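Local structure of protein bvu-3222 (Bacteroides vulgatus ATCC 8482, 3FYF) at the interface of chains A and B. The protein is of unknown function, but is made with a signal sequence and probably acts in the periplasm, forming a two-fold symmetric pair in the crystal. Coordinates in Å, arbitrary orientation; residue numbers count along the deposited sequence, not the author numbering. Chains: chain A/B, Protein bvu-3222.

The interface of chains A and B. Residues chain A 62-64; chain B 32, 139, 142, 144, 163.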
# COMPACT_ATOMS: atom_id res chain seq x y z
N MET A 62 -4.54 -0.61 -6.46
CA MET A 62 -3.71 0.13 -5.53
C MET A 62 -2.85 1.17 -6.24
O MET A 62 -2.33 0.94 -7.34
CB MET A 62 -2.94 -0.74 -4.51
CG MET A 62 -1.49 -1.05 -4.76
SD MET A 62 -0.18 0.18 -4.48
CE MET A 62 0.83 -0.52 -5.74
N ARG A 63 -2.71 2.31 -5.58
CA ARG A 63 -1.94 3.41 -6.11
C ARG A 63 -1.05 3.97 -5.01
O ARG A 63 -1.53 4.27 -3.92
CB ARG A 63 -2.89 4.50 -6.61
CG ARG A 63 -2.59 4.99 -8.01
CD ARG A 63 -1.40 5.89 -8.05
NE ARG A 63 -1.20 6.46 -9.38
CZ ARG A 63 -0.04 6.98 -9.78
NH1 ARG A 63 1.01 6.98 -8.96
NH2 ARG A 63 0.06 7.49 -11.00
N PHE A 64 0.25 4.11 -5.29
CA PHE A 64 1.16 4.80 -4.37
C PHE A 64 0.90 6.30 -4.47
O PHE A 64 0.74 6.82 -5.56
CB PHE A 64 2.62 4.49 -4.70
CG PHE A 64 3.05 3.10 -4.33
CD1 PHE A 64 3.13 2.71 -3.00
CD2 PHE A 64 3.37 2.17 -5.31
CE1 PHE A 64 3.51 1.43 -2.65
CE2 PHE A 64 3.78 0.89 -4.97
CZ PHE A 64 3.84 0.52 -3.64
N ASP B 32 5.79 6.76 -15.88
CA ASP B 32 4.82 5.77 -15.43
C ASP B 32 4.15 5.11 -16.63
O ASP B 32 3.83 3.92 -16.58
CB ASP B 32 3.81 6.40 -14.47
CG ASP B 32 4.34 6.52 -13.05
OD1 ASP B 32 5.33 5.82 -12.73
OD2 ASP B 32 3.78 7.31 -12.26
N THR B 139 -2.66 -1.11 -12.17
CA THR B 139 -3.21 0.23 -12.33
C THR B 139 -2.79 0.82 -13.69
O THR B 139 -1.60 0.87 -14.00
CB THR B 139 -2.76 1.16 -11.17
OG1 THR B 139 -3.07 0.54 -9.91
CG2 THR B 139 -3.46 2.50 -11.25
N THR B 142 0.49 3.05 -15.12
CA THR B 142 1.55 2.83 -14.13
C THR B 142 2.03 1.37 -14.21
O THR B 142 1.42 0.56 -14.91
CB THR B 142 1.05 3.03 -12.66
OG1 THR B 142 0.17 1.96 -12.32
CG2 THR B 142 0.34 4.36 -12.44
N GLN B 144 2.23 -0.04 -11.12
CA GLN B 144 1.83 -0.30 -9.75
C GLN B 144 0.73 -1.35 -9.76
O GLN B 144 -0.28 -1.22 -10.45
CB GLN B 144 1.39 0.99 -9.08
CG GLN B 144 2.52 1.99 -8.96
CD GLN B 144 2.06 3.38 -8.61
OE1 GLN B 144 1.02 3.56 -7.96
NE2 GLN B 144 2.83 4.38 -9.02
N TYR B 163 5.45 -3.27 -7.51
CA TYR B 163 5.77 -2.86 -8.88
C TYR B 163 5.89 -4.07 -9.79
O TYR B 163 6.61 -5.02 -9.48
CB TYR B 163 7.06 -2.02 -8.90
CG TYR B 163 6.96 -0.76 -8.06
CD1 TYR B 163 6.44 0.42 -8.61
CD2 TYR B 163 7.35 -0.74 -6.72
CE1 TYR B 163 6.32 1.58 -7.84
CE2 TYR B 163 7.22 0.41 -5.94
CZ TYR B 163 6.72 1.56 -6.51
OH TYR B 163 6.62 2.70 -5.74
O HOH W 1 -3.45 -2.00 -9.03
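A:Phe64 lays one rim of its ring, CD2 and CE2, over the phenol end of B:Tyr163, with CE2 3.4 Å from CZ. This contact between two DUF4251-family chains illustrates how a short strand, 62-64, can dock on a partner through both its side chains and its backbone N-H and C=O groups; whether the pair persists in solution cannot be judged from the crystal. The rings run nearly parallel but displaced, and SD of A:Met62 sits over the centre of the opposite face of A:Phe64, 4.0 Å above its plane. Bent at chi2 (76°), A:Met62 sends CE to within 3.7 Å of CB of B:Gln144.

The glutamine, extended beyond CG, bridges core and rim. B:Gln144 OE1 accepts the N-H of A:Phe64 N at 2.8 Å, the donor standing above the amide carbonyl plane. That bond supports the amide orientation, which leaves NE2 facing A:Arg63 NH1, two donors that cannot bond each other. The guanidinium stands almost perpendicular to this amide (84°), while B:Thr142 CG2 covers one of its faces. Farther out, A:Arg63 NH2 makes a long salt bridge, 3.9 Å, to OD2 of B:Asp32 on helix 27-44.

At the other end, the B:Thr139 hydroxyl OG1 donates to A:Met62 O at 2.7 Å, again from above the carbonyl plane. A water links the same OG1 to A:Met62 N, tying both backbone polar groups of the methionine to one threonine. B:Thr142 OG1 braces this loop, donating to B:Thr139 O and receiving B:Gln144 N.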